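Local coordinates for peptide ABC transporter, peptide-binding protein (Thermus thermophilus, PDB 2D5W) that binds oligopeptides, here holding a pentapeptide, and probably delivers them to an ABC transporter for uptake across the membrane, at residues 265-276 and 552-563. Sequence-based numbering, arbitrary orientation.
Sequences GSIDATSSVSLT and NPYVVRKGLVNY
Ala-269 CB sits over one face of the Tyr-563 ring, 3.7 Å from the centroid and 16° off the normal, a CH-pi contact, while the ring's OH donates to Thr-270 O (2.8 Å) from above that carbonyl's plane. The Tyr-554 ring meets the same oxygen with its edge, and water 3 O lies 4.0 Å above one face, displaced toward the rim. The guanidinium of Arg-557 is engaged at its edge: NE and NH2 hydrogen-bond Asp-268 OD1 in a side-on salt bridge, NE at 2.6 Å on the anti lone pair and NH2 from above the carboxylate plane, the two planes being 77° apart. NH2 also hydrogen-bonds Gly-265 O (2.7 Å), aided by the bend at chi3 (-56°). A leucine in place of Arg-557 would probably leave the Asp-268 carboxylate without its countercharge and Gly-265 O without its guanidinium donors. Arg-557 N binds Asp-268 O at 2.8 Å, whereas the backbone N of Val-555 donates almost straight to the side-chain OG1 of Thr-270 (3.0 Å). Water 1 links Ile-267 O to Val-555 O. The single Ala-269/Val-556 beta bridge joins two sheets beside the peptide site, where Ser-272 O accepts from a basic peptide side chain, consistent with the type 2 periplasmic-binding-protein fold.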
ATOM      1  N   GLY A 265      -9.944  19.003  18.956  1.00 10.47           N
ATOM      2  CA  GLY A 265     -11.354  18.838  18.652  1.00 11.56           C
ATOM      3  C   GLY A 265     -11.890  19.242  17.293  1.00 10.67           C
ATOM      4  O   GLY A 265     -13.056  18.973  17.008  1.00 12.72           O
ATOM      5  N   SER A 266     -11.081  19.871  16.446  1.00 11.12           N
ATOM      6  CA  SER A 266     -11.574  20.294  15.134  1.00 11.37           C
ATOM      7  C   SER A 266     -11.586  19.179  14.090  1.00 11.13           C
ATOM      8  O   SER A 266     -12.129  19.353  12.999  1.00 12.73           O
ATOM      9  CB  SER A 266     -10.756  21.480  14.607  1.00 12.63           C
ATOM     10  OG  SER A 266      -9.428  21.104  14.299  1.00 12.92           O
ATOM     11  N   ILE A 267     -10.993  18.042  14.429  1.00  9.94           N
ATOM     12  CA  ILE A 267     -10.937  16.903  13.518  1.00 10.21           C
ATOM     13  C   ILE A 267     -11.923  15.826  13.982  1.00  9.74           C
ATOM     14  O   ILE A 267     -11.867  15.359  15.121  1.00 10.97           O
ATOM     15  CB  ILE A 267      -9.495  16.360  13.452  1.00  9.94           C
ATOM     16  CG1 ILE A 267      -8.601  17.414  12.786  1.00 11.63           C
ATOM     17  CG2 ILE A 267      -9.448  15.039  12.693  1.00 10.72           C
ATOM     18  CD1 ILE A 267      -7.120  17.123  12.861  1.00 12.24           C
ATOM     19  N   ASP A 268     -12.833  15.440  13.093  1.00  8.68           N
ATOM     20  CA  ASP A 268     -13.857  14.452  13.424  1.00  9.87           C
ATOM     21  C   ASP A 268     -13.375  13.016  13.523  1.00  9.19           C
ATOM     22  O   ASP A 268     -13.869  12.247  14.348  1.00 10.45           O
ATOM     23  CB  ASP A 268     -14.992  14.509  12.402  1.00  9.43           C
ATOM     24  CG  ASP A 268     -15.652  15.868  12.342  1.00 10.94           C
ATOM     25  OD1 ASP A 268     -16.067  16.376  13.403  1.00 12.06           O
ATOM     26  OD2 ASP A 268     -15.765  16.429  11.233  1.00 12.42           O
ATOM     27  N   ALA A 269     -12.422  12.646  12.674  1.00  9.21           N
ATOM     28  CA  ALA A 269     -11.904  11.285  12.666  1.00  8.92           C
ATOM     29  C   ALA A 269     -10.512  11.267  12.073  1.00  8.02           C
ATOM     30  O   ALA A 269     -10.132  12.175  11.340  1.00  9.18           O
ATOM     31  CB  ALA A 269     -12.823  10.383  11.844  1.00  9.06           C
ATOM     32  N   THR A 270      -9.748  10.229  12.389  1.00  7.69           N
ATOM     33  CA  THR A 270      -8.410  10.123  11.841  1.00  8.39           C
ATOM     34  C   THR A 270      -8.334   9.052  10.760  1.00  8.54           C
ATOM     35  O   THR A 270      -9.100   8.086  10.740  1.00  8.67           O
ATOM     36  CB  THR A 270      -7.366   9.828  12.933  1.00  9.28           C
ATOM     37  OG1 THR A 270      -7.764   8.677  13.684  1.00  9.07           O
ATOM     38  CG2 THR A 270      -7.220  11.028  13.864  1.00 11.32           C
ATOM     39  N   SER A 271      -7.400   9.270   9.846  1.00  7.93           N
ATOM     40  CA  SER A 271      -7.128   8.392   8.719  1.00  8.52           C
ATOM     41  C   SER A 271      -6.329   7.178   9.182  1.00  8.02           C
ATOM     42  O   SER A 271      -5.833   7.142  10.310  1.00  8.42           O
ATOM     43  CB  SER A 271      -6.309   9.186   7.690  1.00  9.49           C
ATOM     44  OG  SER A 271      -5.716   8.370   6.692  1.00  9.60           O
ATOM     45  N   SER A 272      -6.206   6.182   8.311  1.00  8.69           N
ATOM     46  CA  SER A 272      -5.394   5.015   8.623  1.00  8.43           C
ATOM     47  C   SER A 272      -3.929   5.472   8.554  1.00  7.86           C
ATOM     48  O   SER A 272      -3.031   4.766   9.007  1.00  9.51           O
ATOM     49  CB  SER A 272      -5.637   3.889   7.612  1.00  9.26           C
ATOM     50  OG  SER A 272      -5.191   4.245   6.313  1.00  9.43           O
ATOM     51  N   VAL A 273      -3.698   6.647   7.969  1.00  7.83           N
ATOM     52  CA  VAL A 273      -2.353   7.215   7.872  1.00  8.03           C
ATOM     53  C   VAL A 273      -2.382   8.530   8.648  1.00  6.79           C
ATOM     54  O   VAL A 273      -2.533   9.616   8.080  1.00  8.30           O
ATOM     55  CB  VAL A 273      -1.941   7.474   6.404  1.00  8.74           C
ATOM     56  CG1 VAL A 273      -0.492   7.930   6.349  1.00  9.39           C
ATOM     57  CG2 VAL A 273      -2.125   6.208   5.581  1.00  9.93           C
ATOM     58  N   SER A 274      -2.239   8.418   9.962  1.00  8.15           N
ATOM     59  CA  SER A 274      -2.300   9.584  10.826  1.00  7.81           C
ATOM     60  C   SER A 274      -1.356   9.477  12.016  1.00  9.37           C
ATOM     61  O   SER A 274      -0.161   9.727  11.882  1.00 10.37           O
ATOM     62  CB  SER A 274      -3.748   9.798  11.297  1.00  8.83           C
ATOM     63  OG  SER A 274      -4.280   8.635  11.908  1.00  8.63           O
ATOM     64  N   LEU A 275      -1.899   9.102  13.170  1.00  8.29           N
ATOM     65  CA  LEU A 275      -1.129   8.971  14.401  1.00  9.26           C
ATOM     66  C   LEU A 275      -0.512   7.591  14.535  1.00  9.34           C
ATOM     67  O   LEU A 275      -1.030   6.612  13.999  1.00 10.04           O
ATOM     68  CB  LEU A 275      -2.036   9.222  15.607  1.00 10.65           C
ATOM     69  CG  LEU A 275      -2.835  10.525  15.613  1.00 10.25           C
ATOM     70  CD1 LEU A 275      -3.756  10.554  16.831  1.00 11.91           C
ATOM     71  CD2 LEU A 275      -1.884  11.712  15.622  1.00 10.96           C
ATOM     72  N   THR A 276       0.593   7.510  15.263  1.00  9.15           N
ATOM     73  CA  THR A 276       1.235   6.226  15.471  1.00 10.24           C
ATOM     74  C   THR A 276       0.707   5.607  16.769  1.00  9.71           C
ATOM     75  O   THR A 276       0.074   6.284  17.580  1.00  9.24           O
ATOM     76  CB  THR A 276       2.774   6.364  15.472  1.00  9.87           C
ATOM     77  OG1 THR A 276       3.181   7.356  16.419  1.00 10.43           O
ATOM     78  CG2 THR A 276       3.254   6.786  14.087  1.00 11.62           C
ATOM     79  N   ASN A 552      -3.465   0.073  13.710  1.00 11.18           N
ATOM     80  CA  ASN A 552      -3.777   1.480  13.488  1.00 11.92           C
ATOM     81  C   ASN A 552      -4.677   2.063  14.564  1.00 11.22           C
ATOM     82  O   ASN A 552      -5.707   1.482  14.907  1.00 11.13           O
ATOM     83  CB  ASN A 552      -4.496   1.694  12.148  1.00 14.06           C
ATOM     84  CG  ASN A 552      -3.611   1.440  10.944  1.00 15.18           C
ATOM     85  OD1 ASN A 552      -2.418   1.735  10.958  1.00 16.94           O
ATOM     86  ND2 ASN A 552      -4.205   0.916   9.878  1.00 17.55           N
ATOM     87  N   PRO A 553      -4.290   3.216  15.125  1.00 11.18           N
ATOM     88  CA  PRO A 553      -5.137   3.824  16.150  1.00 11.06           C
ATOM     89  C   PRO A 553      -6.113   4.758  15.434  1.00 11.02           C
ATOM     90  O   PRO A 553      -5.736   5.453  14.487  1.00 10.67           O
ATOM     91  CB  PRO A 553      -4.140   4.585  17.014  1.00 11.89           C
ATOM     92  CG  PRO A 553      -3.125   5.040  16.013  1.00 13.11           C
ATOM     93  CD  PRO A 553      -2.951   3.837  15.104  1.00 12.18           C
ATOM     94  N   TYR A 554      -7.371   4.745  15.858  1.00 10.22           N
ATOM     95  CA  TYR A 554      -8.383   5.617  15.278  1.00  9.73           C
ATOM     96  C   TYR A 554      -9.030   6.446  16.372  1.00  9.56           C
ATOM     97  O   TYR A 554      -9.385   5.918  17.427  1.00 10.99           O
ATOM     98  CB  TYR A 554      -9.460   4.810  14.549  1.00  9.65           C
ATOM     99  CG  TYR A 554      -8.966   4.153  13.286  1.00  9.15           C
ATOM    100  CD1 TYR A 554      -8.648   2.798  13.259  1.00 11.68           C
ATOM    101  CD2 TYR A 554      -8.781   4.899  12.123  1.00  9.33           C
ATOM    102  CE1 TYR A 554      -8.159   2.201  12.103  1.00 11.49           C
ATOM    103  CE2 TYR A 554      -8.292   4.313  10.967  1.00 10.18           C
ATOM    104  CZ  TYR A 554      -7.983   2.968  10.964  1.00 10.73           C
ATOM    105  OH  TYR A 554      -7.495   2.388   9.818  1.00 12.89           O
ATOM    106  N   VAL A 555      -9.152   7.746  16.129  1.00  8.93           N
ATOM    107  CA  VAL A 555      -9.786   8.657  17.077  1.00  8.64           C
ATOM    108  C   VAL A 555     -11.034   9.125  16.348  1.00  8.90           C
ATOM    109  O   VAL A 555     -10.949   9.722  15.273  1.00 10.64           O
ATOM    110  CB  VAL A 555      -8.872   9.847  17.413  1.00  8.62           C
ATOM    111  CG1 VAL A 555      -9.536  10.734  18.464  1.00 10.40           C
ATOM    112  CG2 VAL A 555      -7.535   9.332  17.929  1.00 10.08           C
ATOM    113  N   VAL A 556     -12.192   8.848  16.938  1.00  9.09           N
ATOM    114  CA  VAL A 556     -13.465   9.159  16.303  1.00  8.82           C
ATOM    115  C   VAL A 556     -14.388   9.964  17.206  1.00  8.27           C
ATOM    116  O   VAL A 556     -14.666   9.563  18.336  1.00  9.22           O
ATOM    117  CB  VAL A 556     -14.166   7.842  15.893  1.00  9.01           C
ATOM    118  CG1 VAL A 556     -15.454   8.134  15.144  1.00 12.16           C
ATOM    119  CG2 VAL A 556     -13.225   6.996  15.043  1.00 10.52           C
ATOM    120  N   ARG A 557     -14.877  11.092  16.704  1.00  8.86           N
ATOM    121  CA  ARG A 557     -15.766  11.932  17.493  1.00  9.08           C
ATOM    122  C   ARG A 557     -17.059  11.206  17.824  1.00  9.95           C
ATOM    123  O   ARG A 557     -17.629  10.507  16.983  1.00  9.71           O
ATOM    124  CB  ARG A 557     -16.107  13.223  16.749  1.00  9.40           C
ATOM    125  CG  ARG A 557     -16.794  14.256  17.642  1.00 11.96           C
ATOM    126  CD  ARG A 557     -17.405  15.400  16.855  1.00 13.62           C
ATOM    127  NE  ARG A 557     -16.444  16.082  15.992  1.00 14.85           N
ATOM    128  CZ  ARG A 557     -15.483  16.897  16.417  1.00 14.68           C
ATOM    129  NH1 ARG A 557     -15.332  17.150  17.711  1.00 16.49           N
ATOM    130  NH2 ARG A 557     -14.675  17.474  15.540  1.00 17.47           N
ATOM    131  N   LYS A 558     -17.524  11.374  19.055  1.00  9.92           N
ATOM    132  CA  LYS A 558     -18.767  10.739  19.456  1.00 10.27           C
ATOM    133  C   LYS A 558     -19.885  11.280  18.579  1.00  9.66           C
ATOM    134  O   LYS A 558     -19.912  12.466  18.247  1.00 11.53           O
ATOM    135  CB  LYS A 558     -19.037  11.001  20.939  1.00 12.70           C
ATOM    136  CG  LYS A 558     -18.040  10.268  21.831  1.00 15.60           C
ATOM    137  CD  LYS A 558     -18.272  10.502  23.306  1.00 17.21           C
ATOM    138  CE  LYS A 558     -17.292   9.683  24.134  1.00 16.18           C
ATOM    139  NZ  LYS A 558     -17.496   8.209  23.989  1.00 16.28           N
ATOM    140  N   GLY A 559     -20.784  10.394  18.169  1.00  9.83           N
ATOM    141  CA  GLY A 559     -21.886  10.800  17.316  1.00 10.56           C
ATOM    142  C   GLY A 559     -21.692  10.405  15.860  1.00  9.11           C
ATOM    143  O   GLY A 559     -22.660  10.312  15.109  1.00 10.38           O
ATOM    144  N   LEU A 560     -20.446  10.172  15.454  1.00  9.87           N
ATOM    145  CA  LEU A 560     -20.158   9.779  14.076  1.00  9.68           C
ATOM    146  C   LEU A 560     -20.287   8.270  13.960  1.00 10.12           C
ATOM    147  O   LEU A 560     -19.597   7.533  14.658  1.00 11.81           O
ATOM    148  CB  LEU A 560     -18.736  10.195  13.677  1.00 10.20           C
ATOM    149  CG  LEU A 560     -18.381   9.936  12.205  1.00  9.53           C
ATOM    150  CD1 LEU A 560     -19.156  10.900  11.315  1.00 10.70           C
ATOM    151  CD2 LEU A 560     -16.886  10.114  11.988  1.00 11.29           C
ATOM    152  N   VAL A 561     -21.169   7.801  13.085  1.00  8.98           N
ATOM    153  CA  VAL A 561     -21.340   6.365  12.925  1.00  9.65           C
ATOM    154  C   VAL A 561     -20.940   5.837  11.557  1.00  8.92           C
ATOM    155  O   VAL A 561     -20.935   6.565  10.553  1.00  9.68           O
ATOM    156  CB  VAL A 561     -22.796   5.915  13.220  1.00 11.37           C
ATOM    157  CG1 VAL A 561     -23.109   6.115  14.694  1.00 13.31           C
ATOM    158  CG2 VAL A 561     -23.770   6.680  12.346  1.00 12.26           C
ATOM    159  N   ASN A 562     -20.597   4.553  11.561  1.00  9.56           N
ATOM    160  CA  ASN A 562     -20.189   3.793  10.392  1.00  9.07           C
ATOM    161  C   ASN A 562     -18.788   4.083   9.857  1.00  9.47           C
ATOM    162  O   ASN A 562     -18.402   3.570   8.807  1.00 10.45           O
ATOM    163  CB  ASN A 562     -21.251   3.914   9.296  1.00  9.99           C
ATOM    164  CG  ASN A 562     -22.602   3.398   9.759  1.00  8.71           C
ATOM    165  OD1 ASN A 562     -22.673   2.470  10.567  1.00 10.34           O
ATOM    166  ND2 ASN A 562     -23.677   3.990   9.251  1.00 10.66           N
ATOM    167  N   TYR A 563     -18.030   4.900  10.587  1.00  9.24           N
ATOM    168  CA  TYR A 563     -16.642   5.194  10.222  1.00  8.91           C
ATOM    169  C   TYR A 563     -15.912   4.082  10.972  1.00  8.74           C
ATOM    170  O   TYR A 563     -15.393   4.288  12.072  1.00  9.73           O
ATOM    171  CB  TYR A 563     -16.214   6.561  10.760  1.00  9.52           C
ATOM    172  CG  TYR A 563     -14.850   7.000  10.269  1.00  8.73           C
ATOM    173  CD1 TYR A 563     -14.713   7.700   9.071  1.00  8.66           C
ATOM    174  CD2 TYR A 563     -13.693   6.674  10.976  1.00  9.02           C
ATOM    175  CE1 TYR A 563     -13.456   8.065   8.586  1.00  8.76           C
ATOM    176  CE2 TYR A 563     -12.432   7.031  10.502  1.00  8.84           C
ATOM    177  CZ  TYR A 563     -12.321   7.723   9.307  1.00  8.66           C
ATOM    178  OH  TYR A 563     -11.077   8.064   8.828  1.00  9.38           O
TER
HETATM  179  O   HOH W   1     -10.091  12.672  15.296  1.00 20.89           O
HETATM  180  O   HOH W   2      -5.277   8.066  14.496  1.00 11.88           O
HETATM  181  O   HOH W   3      -4.581   5.215  11.994  1.00 11.02           O